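Local coordinates for vacuolar aminopeptidase 1 (Saccharomyces cerevisiae, PDB 5JGF), which removes N-terminal amino acids, preferably neutral or hydrophobic ones, from peptides in the yeast vacuole as a zinc-dependent, dodecameric M18 aminopeptidase, at residues N66-R80 with T283-D296. Sequence-based numbering, arbitrary orientation.
Sequences NGTNLSAFILGKNWR and TEESDLFSTVTLYD
Phe-289 packs against Phe-73 and Leu-75 of strand 69-76 and Trp-79 of the turn that follows. Its edge meets the face of the Trp-79 six-membered ring, a T-shaped pair with planes at 87° and centroids 5.2 Å apart, while Phe-289 CB lies over the five-membered ring, 3.7 Å from its centroid. Leu-75 CD1 sits over a face of the phenyl ring, 4.0 Å from the Phe-289 centroid, a CH-pi contact. Trp-79 CG stands anti to its backbone N (chi1 177°), which carries the indole across to Phe-289; Trp-79 NE1 is hydrogen-bonded to Gly-84 O. Replacing Trp-79 with an alanine would probably leave the edge of Phe-289 without its aromatic partner and Gly-84 O without this donor.

Further along this face, Ser-71 OG and Thr-293 OG1 share a hydrogen bond of 2.9 Å. Two carbonyls are gripped twice: Ala-72 O takes Val-292 N and, from above its plane, Thr-291 OG1 (2.8 Å); Leu-294 O takes Leu-70 N in its carbonyl plane and Asn-69 ND2 (2.8 Å) from above it. At one end Thr-68 OG1 donates to Asp-296 OD1 (2.7 Å) from above the carboxylate plane; at the other, the type I turn Gly-76 to Trp-79 binds the 283-287 loop through Lys-77 N to Thr-283 O (2.7 Å).

The strand axes run antiparallel at 176°. Helix 312-324 packs on the Phe-73 face, helix 261-278 on the Ala-72 and Val-292 face. Helices on both sides of a mixed sheet make this the alpha/beta/alpha sandwich of the M18 catalytic domain, with strand 289-295 leading toward zinc-binding Glu-298 and Glu-299.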
loop_
_atom_site.group_PDB
_atom_site.type_symbol
_atom_site.label_atom_id
_atom_site.label_comp_id
_atom_site.label_asym_id
_atom_site.label_seq_id
_atom_site.Cartn_x
_atom_site.Cartn_y
_atom_site.Cartn_z
ATOM N N ASN D 66 -11.689 -45.244 -27.176
ATOM C CA ASN D 66 -10.797 -45.044 -26.032
ATOM C C ASN D 66 -11.327 -45.640 -24.730
ATOM O O ASN D 66 -10.711 -45.482 -23.675
ATOM C CB ASN D 66 -10.555 -43.539 -25.842
ATOM C CG ASN D 66 -9.312 -43.241 -25.025
ATOM O OD1 ASN D 66 -8.201 -43.568 -25.435
ATOM N ND2 ASN D 66 -9.495 -42.614 -23.862
ATOM N N GLY D 67 -12.466 -46.324 -24.805
ATOM C CA GLY D 67 -13.064 -46.910 -23.617
ATOM C C GLY D 67 -13.725 -45.873 -22.717
ATOM O O GLY D 67 -14.156 -46.193 -21.613
ATOM N N THR D 68 -13.823 -44.634 -23.198
ATOM C CA THR D 68 -14.406 -43.544 -22.411
ATOM C C THR D 68 -15.347 -42.632 -23.204
ATOM O O THR D 68 -15.847 -41.641 -22.671
ATOM C CB THR D 68 -13.294 -42.644 -21.828
ATOM O OG1 THR D 68 -12.542 -42.067 -22.906
ATOM C CG2 THR D 68 -12.353 -43.445 -20.948
ATOM N N ASN D 69 -15.580 -42.972 -24.468
ATOM C CA ASN D 69 -16.415 -42.182 -25.377
ATOM C C ASN D 69 -17.353 -43.201 -26.036
ATOM O O ASN D 69 -16.904 -44.062 -26.792
ATOM C CB ASN D 69 -15.474 -41.524 -26.397
ATOM C CG ASN D 69 -16.167 -40.586 -27.380
ATOM O OD1 ASN D 69 -15.556 -40.199 -28.378
ATOM N ND2 ASN D 69 -17.410 -40.205 -27.110
ATOM N N LEU D 70 -18.646 -43.112 -25.737
ATOM C CA LEU D 70 -19.615 -44.064 -26.271
ATOM C C LEU D 70 -20.768 -43.416 -27.021
ATOM O O LEU D 70 -21.247 -42.348 -26.646
ATOM C CB LEU D 70 -20.164 -44.925 -25.124
ATOM C CG LEU D 70 -21.228 -45.998 -25.410
ATOM C CD1 LEU D 70 -21.149 -47.077 -24.351
ATOM C CD2 LEU D 70 -22.616 -45.376 -25.437
ATOM N N SER D 71 -21.200 -44.069 -28.095
ATOM C CA SER D 71 -22.321 -43.578 -28.882
ATOM C C SER D 71 -23.278 -44.729 -29.149
ATOM O O SER D 71 -22.899 -45.735 -29.750
ATOM C CB SER D 71 -21.847 -42.996 -30.213
ATOM O OG SER D 71 -22.950 -42.500 -30.957
ATOM N N ALA D 72 -24.508 -44.585 -28.671
ATOM C CA ALA D 72 -25.535 -45.599 -28.870
ATOM C C ALA D 72 -26.528 -44.986 -29.837
ATOM O O ALA D 72 -26.884 -43.812 -29.705
ATOM C CB ALA D 72 -26.219 -45.926 -27.552
ATOM N N PHE D 73 -26.973 -45.761 -30.820
ATOM C CA PHE D 73 -27.920 -45.224 -31.778
ATOM C C PHE D 73 -28.923 -46.233 -32.313
ATOM O O PHE D 73 -28.692 -47.445 -32.292
ATOM C CB PHE D 73 -27.173 -44.545 -32.935
ATOM C CG PHE D 73 -26.182 -45.434 -33.646
ATOM C CD1 PHE D 73 -26.490 -45.990 -34.886
ATOM C CD2 PHE D 73 -24.924 -45.679 -33.099
ATOM C CE1 PHE D 73 -25.555 -46.770 -35.576
ATOM C CE2 PHE D 73 -23.984 -46.457 -33.780
ATOM C CZ PHE D 73 -24.301 -47.002 -35.023
ATOM N N ILE D 74 -30.051 -45.701 -32.766
ATOM C CA ILE D 74 -31.139 -46.491 -33.322
ATOM C C ILE D 74 -31.405 -45.923 -34.710
ATOM O O ILE D 74 -31.730 -44.743 -34.852
ATOM C CB ILE D 74 -32.412 -46.354 -32.470
ATOM C CG1 ILE D 74 -32.090 -46.658 -31.004
ATOM C CG2 ILE D 74 -33.492 -47.305 -32.987
ATOM C CD1 ILE D 74 -33.238 -46.370 -30.053
ATOM N N LEU D 75 -31.260 -46.765 -35.728
ATOM C CA LEU D 75 -31.463 -46.347 -37.110
ATOM C C LEU D 75 -32.643 -47.095 -37.722
ATOM O O LEU D 75 -32.639 -48.323 -37.790
ATOM C CB LEU D 75 -30.189 -46.617 -37.913
ATOM C CG LEU D 75 -30.167 -46.323 -39.418
ATOM C CD1 LEU D 75 -30.535 -44.870 -39.694
ATOM C CD2 LEU D 75 -28.780 -46.632 -39.953
ATOM N N GLY D 76 -33.647 -46.347 -38.163
ATOM C CA GLY D 76 -34.827 -46.963 -38.745
ATOM C C GLY D 76 -34.665 -47.350 -40.201
ATOM O O GLY D 76 -34.012 -46.652 -40.973
ATOM N N LYS D 77 -35.275 -48.469 -40.576
ATOM C CA LYS D 77 -35.206 -48.959 -41.946
ATOM C C LYS D 77 -35.708 -47.919 -42.937
ATOM O O LYS D 77 -35.217 -47.836 -44.062
ATOM C CB LYS D 77 -36.037 -50.237 -42.085
ATOM C CG LYS D 77 -36.140 -50.764 -43.508
ATOM C CD LYS D 77 -37.024 -52.002 -43.567
ATOM C CE LYS D 77 -37.226 -52.471 -45.002
ATOM N NZ LYS D 77 -38.185 -53.614 -45.073
ATOM N N ASN D 78 -36.678 -47.117 -42.513
ATOM C CA ASN D 78 -37.257 -46.103 -43.385
ATOM C C ASN D 78 -36.692 -44.702 -43.199
ATOM O O ASN D 78 -37.268 -43.727 -43.680
ATOM C CB ASN D 78 -38.774 -46.076 -43.203
ATOM C CG ASN D 78 -39.410 -47.412 -43.517
ATOM O OD1 ASN D 78 -39.098 -48.024 -44.537
ATOM N ND2 ASN D 78 -40.306 -47.871 -42.647
ATOM N N TRP D 79 -35.562 -44.598 -42.512
ATOM C CA TRP D 79 -34.949 -43.291 -42.295
ATOM C C TRP D 79 -34.429 -42.699 -43.600
ATOM O O TRP D 79 -33.981 -43.422 -44.491
ATOM C CB TRP D 79 -33.783 -43.403 -41.305
ATOM C CG TRP D 79 -33.057 -42.096 -41.101
ATOM C CD1 TRP D 79 -33.492 -41.019 -40.379
ATOM C CD2 TRP D 79 -31.792 -41.718 -41.662
ATOM N NE1 TRP D 79 -32.579 -39.995 -40.458
ATOM C CE2 TRP D 79 -31.525 -40.396 -41.237
ATOM C CE3 TRP D 79 -30.859 -42.368 -42.483
ATOM C CZ2 TRP D 79 -30.362 -39.709 -41.605
ATOM C CZ3 TRP D 79 -29.700 -41.685 -42.850
ATOM C CH2 TRP D 79 -29.463 -40.366 -42.407
ATOM N N ARG D 80 -34.506 -41.377 -43.709
ATOM C CA ARG D 80 -33.996 -40.662 -44.872
ATOM C C ARG D 80 -33.405 -39.357 -44.355
ATOM O O ARG D 80 -33.805 -38.871 -43.298
ATOM C CB ARG D 80 -35.109 -40.400 -45.898
ATOM C CG ARG D 80 -36.311 -39.643 -45.381
ATOM C CD ARG D 80 -37.489 -39.804 -46.340
ATOM N NE ARG D 80 -38.706 -39.172 -45.838
ATOM C CZ ARG D 80 -39.009 -37.888 -46.000
ATOM N NH1 ARG D 80 -38.184 -37.085 -46.662
ATOM N NH2 ARG D 80 -40.139 -37.406 -45.498
ATOM N N THR D 283 -37.242 -51.051 -35.522
ATOM C CA THR D 283 -36.439 -50.474 -36.579
ATOM C C THR D 283 -36.928 -50.811 -37.979
ATOM O O THR D 283 -36.646 -50.081 -38.923
ATOM C CB THR D 283 -34.980 -50.896 -36.409
ATOM O OG1 THR D 283 -34.912 -52.315 -36.219
ATOM C CG2 THR D 283 -34.394 -50.207 -35.175
ATOM N N GLU D 284 -37.676 -51.901 -38.120
ATOM C CA GLU D 284 -38.197 -52.294 -39.431
ATOM C C GLU D 284 -39.263 -51.313 -39.914
ATOM O O GLU D 284 -39.469 -51.146 -41.117
ATOM C CB GLU D 284 -38.807 -53.698 -39.356
ATOM C CG GLU D 284 -37.846 -54.760 -38.856
ATOM C CD GLU D 284 -37.150 -55.494 -39.982
ATOM O OE1 GLU D 284 -37.809 -56.329 -40.636
ATOM O OE2 GLU D 284 -35.951 -55.233 -40.217
ATOM N N GLU D 285 -39.928 -50.662 -38.964
ATOM C CA GLU D 285 -40.997 -49.714 -39.266
ATOM C C GLU D 285 -40.609 -48.239 -39.127
ATOM O O GLU D 285 -41.099 -47.382 -39.867
ATOM C CB GLU D 285 -42.194 -50.009 -38.354
ATOM C CG GLU D 285 -42.936 -51.300 -38.684
ATOM C CD GLU D 285 -43.639 -51.906 -37.480
ATOM O OE1 GLU D 285 -43.103 -52.881 -36.910
ATOM O OE2 GLU D 285 -44.719 -51.407 -37.098
ATOM N N SER D 286 -39.720 -47.951 -38.186
ATOM C CA SER D 286 -39.288 -46.583 -37.905
ATOM C C SER D 286 -38.551 -45.840 -39.019
ATOM O O SER D 286 -37.817 -46.437 -39.806
ATOM C CB SER D 286 -38.416 -46.583 -36.643
ATOM O OG SER D 286 -37.971 -45.275 -36.332
ATOM N N ASP D 287 -38.752 -44.524 -39.067
ATOM C CA ASP D 287 -38.088 -43.672 -40.049
ATOM C C ASP D 287 -37.193 -42.656 -39.334
ATOM O O ASP D 287 -36.852 -41.612 -39.887
ATOM C CB ASP D 287 -39.114 -42.932 -40.917
ATOM C CG ASP D 287 -40.045 -42.043 -40.108
ATOM O OD1 ASP D 287 -40.897 -41.369 -40.723
ATOM O OD2 ASP D 287 -39.935 -42.017 -38.863
ATOM N N LEU D 288 -36.804 -42.977 -38.104
ATOM C CA LEU D 288 -35.959 -42.078 -37.322
ATOM C C LEU D 288 -34.536 -42.588 -37.102
ATOM O O LEU D 288 -34.249 -43.776 -37.260
ATOM C CB LEU D 288 -36.603 -41.819 -35.956
ATOM C CG LEU D 288 -38.005 -41.204 -35.946
ATOM C CD1 LEU D 288 -38.554 -41.221 -34.527
ATOM C CD2 LEU D 288 -37.957 -39.788 -36.488
ATOM N N PHE D 289 -33.657 -41.659 -36.736
ATOM C CA PHE D 289 -32.257 -41.945 -36.430
ATOM C C PHE D 289 -32.081 -41.219 -35.094
ATOM O O PHE D 289 -32.120 -39.988 -35.045
ATOM C CB PHE D 289 -31.339 -41.344 -37.505
ATOM C CG PHE D 289 -29.897 -41.809 -37.432
ATOM C CD1 PHE D 289 -29.064 -41.679 -38.540
ATOM C CD2 PHE D 289 -29.368 -42.350 -36.261
ATOM C CE1 PHE D 289 -27.728 -42.081 -38.490
ATOM C CE2 PHE D 289 -28.030 -42.755 -36.200
ATOM C CZ PHE D 289 -27.210 -42.621 -37.315
ATOM N N SER D 290 -31.922 -41.985 -34.020
ATOM C CA SER D 290 -31.781 -41.426 -32.674
ATOM C C SER D 290 -30.469 -41.848 -32.035
ATOM O O SER D 290 -29.967 -42.938 -32.296
ATOM C CB SER D 290 -32.938 -41.903 -31.788
ATOM O OG SER D 290 -34.194 -41.606 -32.370
ATOM N N THR D 291 -29.911 -40.989 -31.188
ATOM C CA THR D 291 -28.661 -41.332 -30.534
ATOM C C THR D 291 -28.380 -40.566 -29.256
ATOM O O THR D 291 -28.813 -39.428 -29.084
ATOM C CB THR D 291 -27.442 -41.102 -31.464
ATOM O OG1 THR D 291 -26.231 -41.327 -30.727
ATOM C CG2 THR D 291 -27.420 -39.674 -31.990
ATOM N N VAL D 292 -27.671 -41.229 -28.355
ATOM C CA VAL D 292 -27.206 -40.615 -27.127
ATOM C C VAL D 292 -25.709 -40.860 -27.243
ATOM O O VAL D 292 -25.265 -42.005 -27.335
ATOM C CB VAL D 292 -27.715 -41.309 -25.853
ATOM C CG1 VAL D 292 -26.929 -40.785 -24.641
ATOM C CG2 VAL D 292 -29.193 -41.027 -25.658
ATOM N N THR D 293 -24.933 -39.787 -27.290
ATOM C CA THR D 293 -23.495 -39.920 -27.385
ATOM C C THR D 293 -22.900 -39.326 -26.115
ATOM O O THR D 293 -23.235 -38.205 -25.728
ATOM C CB THR D 293 -22.962 -39.218 -28.645
ATOM O OG1 THR D 293 -23.520 -39.860 -29.805
ATOM C CG2 THR D 293 -21.444 -39.310 -28.717
ATOM N N LEU D 294 -22.042 -40.114 -25.471
ATOM C CA LEU D 294 -21.396 -39.752 -24.213
ATOM C C LEU D 294 -19.921 -39.454 -24.448
ATOM O O LEU D 294 -19.179 -40.299 -24.957
ATOM C CB LEU D 294 -21.548 -40.904 -23.221
ATOM C CG LEU D 294 -22.989 -41.394 -23.043
ATOM C CD1 LEU D 294 -23.010 -42.577 -22.085
ATOM C CD2 LEU D 294 -23.866 -40.259 -22.525
ATOM N N TYR D 295 -19.502 -38.254 -24.056
ATOM C CA TYR D 295 -18.129 -37.805 -24.257
ATOM C C TYR D 295 -17.253 -37.778 -23.014
ATOM O O TYR D 295 -17.732 -37.628 -21.889
ATOM C CB TYR D 295 -18.139 -36.398 -24.859
ATOM C CG TYR D 295 -18.839 -36.303 -26.194
ATOM C CD1 TYR D 295 -18.190 -36.677 -27.370
ATOM C CD2 TYR D 295 -20.155 -35.849 -26.279
ATOM C CE1 TYR D 295 -18.835 -36.595 -28.601
ATOM C CE2 TYR D 295 -20.811 -35.767 -27.505
ATOM C CZ TYR D 295 -20.146 -36.140 -28.659
ATOM O OH TYR D 295 -20.792 -36.056 -29.871
ATOM N N ASP D 296 -15.955 -37.912 -23.247
ATOM C CA ASP D 296 -14.954 -37.860 -22.193
ATOM C C ASP D 296 -14.382 -36.445 -22.296
ATOM O O ASP D 296 -14.731 -35.692 -23.206
ATOM C CB ASP D 296 -13.853 -38.891 -22.485
ATOM C CG ASP D 296 -12.851 -39.048 -21.348
ATOM O OD1 ASP D 296 -11.870 -39.801 -21.538
ATOM O OD2 ASP D 296 -13.033 -38.438 -20.270
#